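Long-range contacts in carnitinyl-CoA dehydratase (Mycobacterium avium, PDB 3R0O), which probably catalyses the reversible removal of water from carnitinyl-CoA as a member of the crotonase family: residues V63-A68 with T110-N115; H104-P109 with A219-A224; G122-L127 with F140-V145; L131-E136 with E191-G196; G155-V160 with P237-T242. All coordinates share one frame; numbering follows the deposited sequence.

Overall arrangement
Interactions 1 and 4 belong to the same sheet: strand 110-114 lies between 62-67 and 131-135, and 191-193 ends the row within this chain. Both rest on parallel backbone bonding, but interaction 1 is buried, whereas interaction 4 runs out to exposed acidic residues. Interaction 2 lies at the start of strand 110-114, where charged side chains of a helix grip a loop beside a second subunit. The other two are buried: interaction 3 sets a helix against a short strand and what follows it, interaction 5 joins two helices. They touch, among other places, where Glu124 accepts a hydrogen bond from Gly155 N. One hydroxyl and two neighbouring carboxylates mark interaction 3; interaction 5 is largely aromatic.

Interaction 1 (V63-A68 with T110-N115); sequences VVITGA and TIAAVN. With EDO (1,2-ethanediol), chain D.
Val64 and Ile111 meet on one face of the core sheet of the crotonase fold, here in its parallel part, Val64 CG2 lying 4.1 Å from Ile111 CB, while Val64 CG1 rests on the small methyl of Ala113, which also lies beside Thr66 OG1. Ile65 and Ala112 pair on the other face. Beta-branched residues suit such extended backbone. Behind these contacts, Ile111 N bonds to Val63 O, Ile65 N to Ile111 O (3.0 Å) and Ala113 N to Ile65 O (2.8 Å), the last almost straight at 171°.

The strands then part, and side chains take over. Gly67 N is 4.4 Å from Ala113 O, which instead accepts a 2.7 Å bond from Thr66 OG1. That hydroxyl is anti to its backbone N (chi1 -159°), which turns it toward the neighbouring strand.

Further out, Ala202 and Ala206 of helix 198-210 cover the Val64, Ile111 and Ala113 face, strand 25-30 borders strand 62-67 on its other side, and Thr110 OG1 is hydrogen-bonded to O2 of an ethanediol, probably from the crystallisation liquor. Asn115 ND2 donates to Gly69 O, steadying the amide. Its OD1 accepts Gly67 N at 2.9 Å, the donor lying above the amide plane.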
# COMPACT_ATOMS: atom_id res chain seq x y z
N VAL A 63 19.87 -13.18 7.88
CA VAL A 63 19.61 -14.52 7.39
C VAL A 63 19.32 -14.47 5.89
O VAL A 63 18.65 -13.54 5.40
CB VAL A 63 18.41 -15.18 8.15
CG1 VAL A 63 17.97 -16.48 7.52
CG2 VAL A 63 18.75 -15.38 9.62
N VAL A 64 19.86 -15.46 5.17
CA VAL A 64 19.55 -15.67 3.77
C VAL A 64 19.01 -17.08 3.61
O VAL A 64 19.58 -18.03 4.15
CB VAL A 64 20.80 -15.46 2.87
CG1 VAL A 64 20.50 -15.83 1.39
CG2 VAL A 64 21.34 -14.00 2.99
N ILE A 65 17.88 -17.20 2.91
CA ILE A 65 17.35 -18.52 2.55
C ILE A 65 17.35 -18.68 1.02
O ILE A 65 16.99 -17.76 0.29
CB ILE A 65 15.92 -18.75 3.15
CG1 ILE A 65 15.48 -20.21 2.97
CG2 ILE A 65 14.89 -17.78 2.55
CD1 ILE A 65 14.34 -20.66 3.96
N THR A 66 17.77 -19.85 0.54
CA THR A 66 17.83 -20.12 -0.89
C THR A 66 17.53 -21.60 -1.17
O THR A 66 17.40 -22.40 -0.23
CB THR A 66 19.24 -19.69 -1.45
OG1 THR A 66 19.19 -19.48 -2.87
CG2 THR A 66 20.33 -20.74 -1.09
N GLY A 67 17.40 -21.96 -2.45
CA GLY A 67 17.17 -23.37 -2.86
C GLY A 67 18.41 -23.87 -3.59
O GLY A 67 19.10 -23.10 -4.23
N ALA A 68 18.71 -25.16 -3.46
CA ALA A 68 19.81 -25.78 -4.22
C ALA A 68 19.56 -25.76 -5.74
O ALA A 68 18.41 -25.88 -6.19
CB ALA A 68 20.04 -27.21 -3.75
N THR A 110 15.71 -11.00 7.02
CA THR A 110 15.76 -12.21 6.22
C THR A 110 15.73 -11.81 4.76
O THR A 110 14.99 -10.90 4.37
CB THR A 110 14.57 -13.13 6.53
OG1 THR A 110 13.35 -12.38 6.37
CG2 THR A 110 14.66 -13.70 7.99
N ILE A 111 16.53 -12.49 3.96
CA ILE A 111 16.62 -12.20 2.53
C ILE A 111 16.34 -13.49 1.77
O ILE A 111 17.07 -14.48 1.94
CB ILE A 111 18.03 -11.69 2.15
CG1 ILE A 111 18.32 -10.36 2.86
CG2 ILE A 111 18.17 -11.50 0.61
CD1 ILE A 111 19.83 -10.01 2.87
N ALA A 112 15.28 -13.52 0.95
CA ALA A 112 15.10 -14.69 0.08
C ALA A 112 15.96 -14.52 -1.18
O ALA A 112 15.83 -13.53 -1.92
CB ALA A 112 13.61 -14.90 -0.29
N ALA A 113 16.86 -15.49 -1.40
CA ALA A 113 17.70 -15.50 -2.58
C ALA A 113 17.06 -16.49 -3.53
O ALA A 113 17.29 -17.71 -3.44
CB ALA A 113 19.12 -15.90 -2.21
N VAL A 114 16.23 -15.96 -4.43
CA VAL A 114 15.37 -16.76 -5.30
C VAL A 114 16.14 -17.22 -6.57
O VAL A 114 16.29 -16.46 -7.55
CB VAL A 114 14.04 -16.00 -5.64
CG1 VAL A 114 13.07 -16.88 -6.45
CG2 VAL A 114 13.35 -15.53 -4.34
N ASN A 115 16.64 -18.45 -6.50
CA ASN A 115 17.53 -19.06 -7.48
C ASN A 115 16.82 -19.71 -8.66
O ASN A 115 17.47 -20.31 -9.54
CB ASN A 115 18.34 -20.16 -6.78
CG ASN A 115 17.45 -21.22 -6.15
OD1 ASN A 115 16.80 -20.98 -5.14
ND2 ASN A 115 17.42 -22.42 -6.75
C1 EDO D . 10.95 -15.77 8.57
O1 EDO D . 11.50 -15.12 9.72
C2 EDO D . 10.35 -14.74 7.62
O2 EDO D . 11.20 -13.58 7.57

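Interaction 2 (H104-P109 with A219-A224); sequences HFIDKP and ASKRVA. With EDO (1,2-ethanediol), chain D.
The Phe105 ring has the ammonium of Lys221 over one face and Arg222 CG at its edge, near CE2. Lys221 NZ is 4.9 Å from the ring centroid and 20° off the normal, a cation-pi contact. The Arg222 guanidinium stands steeply to that ring; Ala219 CA lies over one of its faces, and Asp107 reaches its edge. In this crotonase-type subunit the contact joins helix 214-225 to the loop that leads into core strand 110-114.

Arg222 NH1 and Asp107 OD1 form a salt bridge of 2.8 Å, made by a single N-H. The carboxylate oxygen lies close to the guanidinium plane, but the N-H meets it from above the carboxylate plane. The bend of the arginine at chi3 (-68°) brings NH1 back to the loop, while NE is paired with Glu245 of the second subunit. Arginine suits a place that serves two acids at once.

Lys221 is the longer reach. With every side-chain torsion near 180°, it runs straight from the helix past Phe105 CE1, its CE 3.7 Å away, into the curve of the loop. There NZ donates to Ile106 O and to Lys108 O, each at 2.9 Å, and forms a salt bridge with Asp130. A flexible chain with a charged end is thus well matched to a cluster of acceptors, two loop carbonyls and a carboxylate. One water accepts from both Lys221 NZ, at 2.6 Å, and Ile106 N, at 3.0 Å.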
# COMPACT_ATOMS: atom_id res chain seq x y z
N HIS A 104 6.78 -17.19 11.49
CA HIS A 104 7.89 -17.40 12.42
C HIS A 104 8.70 -16.11 12.41
O HIS A 104 9.78 -16.04 11.82
CB HIS A 104 8.71 -18.63 11.96
CG HIS A 104 9.77 -19.08 12.93
ND1 HIS A 104 10.46 -20.27 12.78
CD2 HIS A 104 10.27 -18.51 14.06
CE1 HIS A 104 11.32 -20.42 13.77
NE2 HIS A 104 11.24 -19.36 14.55
N PHE A 105 8.16 -15.06 13.03
CA PHE A 105 8.87 -13.77 13.06
C PHE A 105 10.18 -13.86 13.87
O PHE A 105 10.20 -14.44 14.94
CB PHE A 105 7.95 -12.66 13.60
CG PHE A 105 8.58 -11.28 13.57
CD1 PHE A 105 8.36 -10.42 12.51
CD2 PHE A 105 9.39 -10.86 14.62
CE1 PHE A 105 8.93 -9.15 12.48
CE2 PHE A 105 9.97 -9.60 14.60
CZ PHE A 105 9.73 -8.74 13.54
N ILE A 106 11.28 -13.30 13.33
CA ILE A 106 12.52 -13.14 14.11
C ILE A 106 13.05 -11.71 13.96
O ILE A 106 12.72 -11.02 13.00
CB ILE A 106 13.62 -14.16 13.72
CG1 ILE A 106 14.08 -13.98 12.26
CG2 ILE A 106 13.11 -15.59 13.91
CD1 ILE A 106 15.42 -14.70 11.94
N ASP A 107 13.91 -11.28 14.88
CA ASP A 107 14.45 -9.92 14.87
C ASP A 107 15.41 -9.66 13.71
O ASP A 107 15.53 -8.52 13.26
CB ASP A 107 15.18 -9.63 16.18
CG ASP A 107 14.23 -9.58 17.38
OD1 ASP A 107 13.10 -9.07 17.25
OD2 ASP A 107 14.66 -10.02 18.45
N LYS A 108 16.09 -10.71 13.26
CA LYS A 108 17.14 -10.60 12.24
C LYS A 108 16.52 -10.45 10.84
O LYS A 108 15.53 -11.10 10.53
CB LYS A 108 18.05 -11.84 12.30
CG LYS A 108 18.41 -12.32 13.72
CD LYS A 108 19.09 -11.22 14.56
CE LYS A 108 19.14 -11.63 16.06
NZ LYS A 108 20.23 -12.60 16.30
N PRO A 109 17.08 -9.56 10.00
CA PRO A 109 16.54 -9.41 8.64
C PRO A 109 16.72 -10.68 7.81
O PRO A 109 17.74 -11.38 7.93
CB PRO A 109 17.39 -8.28 8.04
CG PRO A 109 17.81 -7.52 9.16
CD PRO A 109 18.09 -8.53 10.28
N ALA A 219 15.41 -3.34 15.84
CA ALA A 219 14.34 -2.47 16.36
C ALA A 219 13.55 -1.88 15.22
O ALA A 219 12.32 -1.83 15.27
CB ALA A 219 14.92 -1.34 17.25
N SER A 220 14.25 -1.45 14.17
CA SER A 220 13.60 -0.93 12.97
C SER A 220 12.71 -1.99 12.34
O SER A 220 11.57 -1.69 11.94
CB SER A 220 14.62 -0.33 11.96
OG SER A 220 15.32 0.78 12.54
N LYS A 221 13.20 -3.23 12.27
CA LYS A 221 12.38 -4.33 11.73
C LYS A 221 11.08 -4.50 12.52
O LYS A 221 10.00 -4.62 11.91
CB LYS A 221 13.15 -5.65 11.63
CG LYS A 221 12.30 -6.77 11.10
CD LYS A 221 13.06 -8.07 10.96
CE LYS A 221 12.07 -9.18 10.58
NZ LYS A 221 12.75 -10.48 10.19
N ARG A 222 11.16 -4.50 13.85
CA ARG A 222 9.93 -4.64 14.68
C ARG A 222 8.97 -3.46 14.48
O ARG A 222 7.77 -3.69 14.36
CB ARG A 222 10.23 -4.83 16.17
CG ARG A 222 11.01 -6.13 16.48
CD ARG A 222 11.19 -6.41 17.96
NE ARG A 222 12.07 -5.43 18.57
CZ ARG A 222 13.40 -5.54 18.67
NH1 ARG A 222 14.03 -6.60 18.18
NH2 ARG A 222 14.09 -4.58 19.27
N VAL A 223 9.49 -2.23 14.46
CA VAL A 223 8.65 -1.04 14.23
C VAL A 223 7.96 -1.11 12.87
O VAL A 223 6.76 -0.81 12.77
CB VAL A 223 9.42 0.28 14.35
CG1 VAL A 223 8.51 1.47 13.93
CG2 VAL A 223 9.90 0.49 15.80
N ALA A 224 8.71 -1.53 11.85
CA ALA A 224 8.22 -1.56 10.48
C ALA A 224 7.06 -2.53 10.32
O ALA A 224 6.09 -2.25 9.62
CB ALA A 224 9.34 -1.91 9.52
C1 EDO D . 10.95 -15.77 8.57
O1 EDO D . 11.50 -15.12 9.72
C2 EDO D . 10.35 -14.74 7.62
O2 EDO D . 11.20 -13.58 7.57
O HOH W 1 10.98 -12.36 10.49

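Interaction 3 (G122-L127 with F140-V145); sequences GSELAL and FGLPEV
Ser123 sets its hydroxyl against the edge of the Phe140 ring, near the ring plane, with OG 3.4 Å from Phe140 CB. The same oxygen accepts the N-H of Gly141 at 3.0 Å and 152°, and is also hydrogen-bonded to Ala118 O, where it must be the donor. A small residue with one donor and one acceptor function therefore links helix 121-128 to two backbones. OG lies beside its own backbone N (chi1 -83°), which aims it at the strand.

One turn on, Ala126 CB touches the rim of Phe140 at CE1, 4.0 Å away; the methyl lets the aromatic ring sit close to the helix. Leu142 CD2 comes in next to Ser123 CB and Glu124 CG, each at 4.1 Å, and crosses the aliphatic part of Glu124 nearly at right angles.

Beyond it, Glu124 and Glu144 come close, crossing obliquely, OE1 of the first 4.0 Å from OE2 of the second. Glu124 OE2 is held by Ala153 N and Gly155 N. Two neighbouring carboxylates, one from a helix and one from the segment that follows strand 139-141, are consistent with the acid-base pair of the enoyl-CoA hydratase active site.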
# COMPACT_ATOMS: atom_id res chain seq x y z
N GLY A 122 6.56 -21.29 -2.61
CA GLY A 122 7.82 -20.64 -2.88
C GLY A 122 7.67 -19.14 -2.88
O GLY A 122 8.50 -18.45 -2.33
N SER A 123 6.60 -18.63 -3.49
CA SER A 123 6.26 -17.20 -3.40
C SER A 123 5.91 -16.82 -1.98
O SER A 123 6.23 -15.71 -1.51
CB SER A 123 5.09 -16.87 -4.31
OG SER A 123 5.53 -16.67 -5.62
N GLU A 124 5.28 -17.74 -1.27
CA GLU A 124 4.91 -17.47 0.11
C GLU A 124 6.15 -17.31 0.99
O GLU A 124 6.15 -16.54 1.93
CB GLU A 124 3.92 -18.53 0.61
CG GLU A 124 2.54 -18.34 -0.05
CD GLU A 124 1.53 -19.41 0.29
OE1 GLU A 124 1.83 -20.61 0.05
OE2 GLU A 124 0.43 -19.07 0.76
N LEU A 125 7.22 -18.04 0.68
CA LEU A 125 8.47 -17.85 1.41
C LEU A 125 9.02 -16.46 1.10
O LEU A 125 9.47 -15.77 2.01
CB LEU A 125 9.51 -18.91 1.05
CG LEU A 125 9.20 -20.39 1.40
CD1 LEU A 125 10.37 -21.31 0.98
CD2 LEU A 125 8.86 -20.56 2.89
N ALA A 126 9.00 -16.06 -0.17
CA ALA A 126 9.50 -14.74 -0.56
C ALA A 126 8.69 -13.65 0.11
O ALA A 126 9.27 -12.67 0.64
CB ALA A 126 9.49 -14.59 -2.11
N LEU A 127 7.36 -13.81 0.11
CA LEU A 127 6.47 -12.82 0.73
C LEU A 127 6.70 -12.66 2.24
O LEU A 127 6.55 -11.55 2.78
CB LEU A 127 4.98 -13.13 0.46
CG LEU A 127 4.59 -12.94 -1.00
CD1 LEU A 127 3.37 -13.81 -1.34
CD2 LEU A 127 4.31 -11.49 -1.32
N PHE A 140 7.25 -15.71 -9.99
CA PHE A 140 6.45 -15.78 -8.80
C PHE A 140 4.99 -15.97 -9.22
O PHE A 140 4.59 -15.62 -10.33
CB PHE A 140 6.64 -14.49 -7.97
CG PHE A 140 8.10 -14.21 -7.62
CD1 PHE A 140 8.61 -14.58 -6.39
CD2 PHE A 140 8.96 -13.59 -8.55
CE1 PHE A 140 9.95 -14.34 -6.07
CE2 PHE A 140 10.29 -13.37 -8.26
CZ PHE A 140 10.80 -13.73 -7.01
N GLY A 141 4.20 -16.54 -8.33
CA GLY A 141 2.78 -16.66 -8.55
C GLY A 141 2.13 -17.49 -7.47
O GLY A 141 2.81 -18.11 -6.65
N LEU A 142 0.80 -17.47 -7.46
CA LEU A 142 -0.00 -18.26 -6.55
C LEU A 142 -1.01 -19.06 -7.38
O LEU A 142 -2.18 -18.65 -7.51
CB LEU A 142 -0.70 -17.33 -5.56
CG LEU A 142 0.28 -16.57 -4.66
CD1 LEU A 142 -0.44 -15.58 -3.78
CD2 LEU A 142 1.10 -17.54 -3.83
N PRO A 143 -0.57 -20.18 -7.96
CA PRO A 143 -1.47 -20.93 -8.87
C PRO A 143 -2.45 -21.87 -8.16
O PRO A 143 -3.09 -22.70 -8.81
CB PRO A 143 -0.48 -21.74 -9.73
CG PRO A 143 0.58 -22.11 -8.73
CD PRO A 143 0.76 -20.82 -7.88
N GLU A 144 -2.57 -21.73 -6.83
CA GLU A 144 -3.48 -22.59 -6.04
C GLU A 144 -4.94 -22.62 -6.54
O GLU A 144 -5.59 -23.69 -6.49
CB GLU A 144 -3.42 -22.22 -4.56
CG GLU A 144 -2.13 -22.73 -3.86
CD GLU A 144 -0.90 -21.79 -3.99
OE1 GLU A 144 -0.95 -20.79 -4.74
OE2 GLU A 144 0.12 -22.05 -3.30
N VAL A 145 -5.43 -21.49 -7.05
CA VAL A 145 -6.80 -21.42 -7.59
C VAL A 145 -7.01 -22.32 -8.81
O VAL A 145 -8.15 -22.71 -9.09
CB VAL A 145 -7.26 -19.98 -7.94
CG1 VAL A 145 -7.44 -19.17 -6.67
CG2 VAL A 145 -6.28 -19.30 -8.92

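Interaction 4 (L131-E136 with E191-G196); sequences LVIACE and EVVPDG
Ala134 and Val193 tie strand 131-135 to strand 191-193, an edge strand, within this chain, of the mixed core sheet of this crotonase fold, in its parallel part. Two sound backbone bonds carry the pairing: Ala134 N to Glu191 O at 3.0 Å, almost straight at 172°, and Val193 N to Ala134 O at 2.9 Å. Weak bonds stand before and after them, Glu191 N to Val132 O and Glu136 N to Val193 O, so the pairing is firm in the middle and slacker at its ends. Between the strands run CA-H...O contacts, among them Val192 CA to Ala134 O and Cys135 CA to Val193 O.

The apolar pair across the strands lies on the Ile133 face of the sheet. Ile133 CG2 meets Val193 CG2 at 3.9 Å, and Ala201 and Leu205 of helix 198-210 cover this pair. Beta-branched residues fit both the extended backbone and the layer under the helix. On the other face, Val192 turns to Ala180 and Leu184 of helix 180-186.

At the margins, which are partly exposed or exposed, acidic residues lay their aliphatic carbons or carboxylates along apolar neighbours while their tips can reach solvent. Glu191, extended beyond CG, runs beside Ile133 in the same direction, and its OE1 comes to 3.4 Å from Ile133 CD1. Glu136 bends at chi2 (-71°), which folds its carboxylate back across Val192, OE2 lying 3.5 Å from CG1. Asp195 OD2 bonds to Ser137 OG, and its OD1 sits 3.2 Å from Cys135 CB.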
# COMPACT_ATOMS: atom_id res chain seq x y z
N LEU A 131 13.34 -9.03 2.37
CA LEU A 131 13.94 -8.56 1.15
C LEU A 131 14.04 -9.74 0.17
O LEU A 131 14.05 -10.91 0.59
CB LEU A 131 15.33 -7.99 1.48
CG LEU A 131 15.32 -6.80 2.47
CD1 LEU A 131 16.70 -6.49 3.02
CD2 LEU A 131 14.74 -5.56 1.81
N VAL A 132 14.08 -9.45 -1.12
CA VAL A 132 14.15 -10.52 -2.13
C VAL A 132 15.09 -10.18 -3.28
O VAL A 132 14.97 -9.10 -3.86
CB VAL A 132 12.74 -10.87 -2.73
CG1 VAL A 132 12.90 -11.97 -3.80
CG2 VAL A 132 11.77 -11.31 -1.65
N ILE A 133 16.00 -11.12 -3.60
CA ILE A 133 16.78 -11.04 -4.84
C ILE A 133 16.42 -12.26 -5.67
O ILE A 133 16.39 -13.38 -5.16
CB ILE A 133 18.31 -10.96 -4.58
CG1 ILE A 133 18.63 -9.66 -3.83
CG2 ILE A 133 19.07 -10.96 -5.93
CD1 ILE A 133 20.09 -9.44 -3.55
N ALA A 134 16.10 -12.02 -6.94
CA ALA A 134 15.74 -13.11 -7.83
C ALA A 134 16.70 -13.15 -9.03
O ALA A 134 17.23 -12.13 -9.44
CB ALA A 134 14.30 -12.99 -8.32
N CYS A 135 16.92 -14.34 -9.57
CA CYS A 135 17.68 -14.48 -10.79
C CYS A 135 16.74 -14.17 -11.97
O CYS A 135 15.52 -14.14 -11.79
CB CYS A 135 18.28 -15.88 -10.88
SG CYS A 135 17.04 -17.20 -10.93
N GLU A 136 17.32 -13.91 -13.14
CA GLU A 136 16.60 -13.54 -14.36
C GLU A 136 15.44 -14.46 -14.67
O GLU A 136 14.34 -14.01 -15.00
CB GLU A 136 17.56 -13.54 -15.56
CG GLU A 136 18.47 -12.32 -15.65
CD GLU A 136 17.74 -11.04 -16.03
OE1 GLU A 136 16.65 -11.14 -16.65
OE2 GLU A 136 18.24 -9.92 -15.73
N GLU A 191 15.96 -6.86 -6.31
CA GLU A 191 17.01 -6.94 -7.31
C GLU A 191 16.80 -8.16 -8.19
O GLU A 191 16.27 -9.18 -7.73
CB GLU A 191 18.38 -6.99 -6.63
CG GLU A 191 19.52 -6.69 -7.59
CD GLU A 191 20.88 -6.70 -6.94
OE1 GLU A 191 21.00 -7.08 -5.75
OE2 GLU A 191 21.84 -6.34 -7.64
N VAL A 192 17.23 -8.04 -9.44
CA VAL A 192 17.24 -9.14 -10.38
C VAL A 192 18.70 -9.28 -10.82
O VAL A 192 19.32 -8.27 -11.15
CB VAL A 192 16.31 -8.84 -11.58
CG1 VAL A 192 16.52 -9.84 -12.72
CG2 VAL A 192 14.83 -8.81 -11.12
N VAL A 193 19.24 -10.51 -10.79
CA VAL A 193 20.66 -10.78 -11.09
C VAL A 193 20.77 -12.01 -12.01
O VAL A 193 19.79 -12.72 -12.18
CB VAL A 193 21.50 -11.02 -9.80
CG1 VAL A 193 21.50 -9.76 -8.89
CG2 VAL A 193 21.04 -12.29 -9.03
N PRO A 194 21.95 -12.25 -12.63
CA PRO A 194 22.07 -13.43 -13.51
C PRO A 194 21.83 -14.77 -12.79
O PRO A 194 22.17 -14.93 -11.61
CB PRO A 194 23.51 -13.35 -14.02
CG PRO A 194 23.85 -11.85 -13.99
CD PRO A 194 23.12 -11.35 -12.74
N ASP A 195 21.25 -15.73 -13.51
CA ASP A 195 21.08 -17.07 -12.97
C ASP A 195 22.42 -17.58 -12.48
O ASP A 195 23.47 -17.35 -13.12
CB ASP A 195 20.53 -18.03 -14.04
CG ASP A 195 19.14 -17.65 -14.52
OD1 ASP A 195 18.48 -16.78 -13.93
OD2 ASP A 195 18.69 -18.23 -15.51
N GLY A 196 22.39 -18.24 -11.32
CA GLY A 196 23.62 -18.75 -10.74
C GLY A 196 24.31 -17.80 -9.78
O GLY A 196 25.26 -18.21 -9.12

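Interaction 5 (G155-V160 with P237-T242); sequences GVFRIV and PKWERT
Phe157 and Lys238 mark the nearest approach of two helices whose segment axes come within 10.2 Å and run at 137°, closer to antiparallel than to parallel. A spacing this wide suits a large aromatic residue, and Phe157 fills it. Its CG stands between backbone N and carbonyl carbon (chi1 64°), directing the ring at the other helix. Lys238 CB lies over the centre of one ring face, 3.5 Å from the centroid, a CH-pi contact. The leading edge of Phe157 meets Trp239 in a T-shaped pair with planes at 86°; Phe157 CZ is 3.6 Å from Trp239 CE2. At the ring edge, Thr242 OG1 lies 3.3 Å from Phe157 CD2 while donating to Lys238 O.

Beside this pair, Trp239 CZ2 lies over the guanidinium face of Arg158, 3.7 Å from NH2, and the two planes are nearly perpendicular. Arg158 NH2 also forms a salt bridge with Glu235. The aliphatic part of Lys238 packs on Phe157 and its NZ pairs with Glu161.

Helix 155-162 packs against several helices: Ile159 touches Leu127 of 121-128 and Val172 of 165-174, and Phe157 meets 236-250. Ala224 of the third subunit packs on Val156 and Val160.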
# COMPACT_ATOMS: atom_id res chain seq x y z
N GLY A 155 -0.05 -16.26 1.51
CA GLY A 155 0.09 -15.65 0.18
C GLY A 155 -0.99 -14.65 -0.20
O GLY A 155 -0.69 -13.56 -0.69
N VAL A 156 -2.25 -15.00 0.04
CA VAL A 156 -3.35 -14.15 -0.42
C VAL A 156 -3.35 -12.80 0.30
O VAL A 156 -3.46 -11.75 -0.33
CB VAL A 156 -4.72 -14.84 -0.28
CG1 VAL A 156 -5.83 -13.87 -0.69
CG2 VAL A 156 -4.77 -16.08 -1.17
N PHE A 157 -3.21 -12.80 1.62
CA PHE A 157 -3.28 -11.53 2.31
C PHE A 157 -1.96 -10.74 2.26
O PHE A 157 -1.98 -9.52 2.44
CB PHE A 157 -3.87 -11.65 3.74
CG PHE A 157 -3.05 -12.48 4.69
CD1 PHE A 157 -1.97 -11.92 5.37
CD2 PHE A 157 -3.40 -13.81 4.96
CE1 PHE A 157 -1.23 -12.67 6.30
CE2 PHE A 157 -2.68 -14.58 5.88
CZ PHE A 157 -1.59 -14.01 6.56
N ARG A 158 -0.84 -11.42 2.02
CA ARG A 158 0.43 -10.68 1.92
C ARG A 158 0.67 -10.10 0.53
O ARG A 158 1.15 -8.98 0.43
CB ARG A 158 1.63 -11.51 2.40
CG ARG A 158 1.59 -11.76 3.94
CD ARG A 158 2.73 -12.67 4.42
NE ARG A 158 2.84 -12.65 5.89
CZ ARG A 158 3.54 -13.53 6.60
NH1 ARG A 158 4.15 -14.54 5.99
NH2 ARG A 158 3.60 -13.41 7.92
N ILE A 159 0.31 -10.83 -0.52
CA ILE A 159 0.47 -10.28 -1.87
C ILE A 159 -0.27 -8.95 -2.07
O ILE A 159 0.28 -8.06 -2.70
CB ILE A 159 0.14 -11.31 -3.01
CG1 ILE A 159 0.73 -10.85 -4.36
CG2 ILE A 159 -1.37 -11.53 -3.16
CD1 ILE A 159 2.21 -10.92 -4.48
N VAL A 160 -1.48 -8.78 -1.50
CA VAL A 160 -2.24 -7.54 -1.66
C VAL A 160 -1.57 -6.34 -0.97
O VAL A 160 -1.87 -5.19 -1.26
CB VAL A 160 -3.76 -7.66 -1.27
CG1 VAL A 160 -4.50 -8.65 -2.18
CG2 VAL A 160 -3.96 -8.08 0.17
N PRO A 237 -5.48 -11.90 12.75
CA PRO A 237 -6.82 -12.17 12.22
C PRO A 237 -6.78 -12.62 10.76
O PRO A 237 -7.68 -13.34 10.30
CB PRO A 237 -7.57 -10.82 12.37
CG PRO A 237 -6.81 -10.08 13.42
CD PRO A 237 -5.36 -10.50 13.22
N LYS A 238 -5.75 -12.23 10.03
CA LYS A 238 -5.64 -12.68 8.65
C LYS A 238 -5.33 -14.19 8.56
O LYS A 238 -5.91 -14.91 7.73
CB LYS A 238 -4.62 -11.82 7.90
CG LYS A 238 -4.98 -10.30 7.98
CD LYS A 238 -3.85 -9.46 7.38
CE LYS A 238 -4.18 -7.97 7.33
NZ LYS A 238 -3.16 -7.30 6.49
N TRP A 239 -4.44 -14.66 9.44
CA TRP A 239 -4.16 -16.09 9.63
C TRP A 239 -5.44 -16.84 9.99
O TRP A 239 -5.75 -17.86 9.36
CB TRP A 239 -3.06 -16.34 10.68
CG TRP A 239 -1.68 -15.96 10.19
CD1 TRP A 239 -0.90 -14.89 10.61
CD2 TRP A 239 -0.93 -16.63 9.18
NE1 TRP A 239 0.28 -14.86 9.90
CE2 TRP A 239 0.29 -15.92 9.02
CE3 TRP A 239 -1.17 -17.76 8.37
CZ2 TRP A 239 1.27 -16.31 8.09
CZ3 TRP A 239 -0.21 -18.14 7.45
CH2 TRP A 239 1.01 -17.43 7.32
N GLU A 240 -6.19 -16.34 10.98
CA GLU A 240 -7.42 -17.03 11.41
C GLU A 240 -8.42 -17.15 10.26
O GLU A 240 -8.96 -18.24 10.01
CB GLU A 240 -8.05 -16.38 12.66
N ARG A 241 -8.63 -16.05 9.53
CA ARG A 241 -9.49 -16.03 8.35
C ARG A 241 -9.01 -17.03 7.30
O ARG A 241 -9.82 -17.77 6.73
CB ARG A 241 -9.59 -14.61 7.74
CG ARG A 241 -10.55 -14.50 6.53
CD ARG A 241 -10.80 -13.04 6.11
NE ARG A 241 -11.37 -12.27 7.20
CZ ARG A 241 -10.70 -11.43 7.99
NH1 ARG A 241 -9.40 -11.15 7.77
NH2 ARG A 241 -11.34 -10.84 8.98
N THR A 242 -7.70 -17.04 7.05
CA THR A 242 -7.14 -17.98 6.07
C THR A 242 -7.38 -19.44 6.48
O THR A 242 -7.88 -20.24 5.67
CB THR A 242 -5.60 -17.76 5.80
OG1 THR A 242 -5.38 -16.44 5.28
CG2 THR A 242 -5.09 -18.76 4.79
O HOH W 2 -3.10 -16.64 2.85
O HOH W 3 -3.75 -8.01 3.86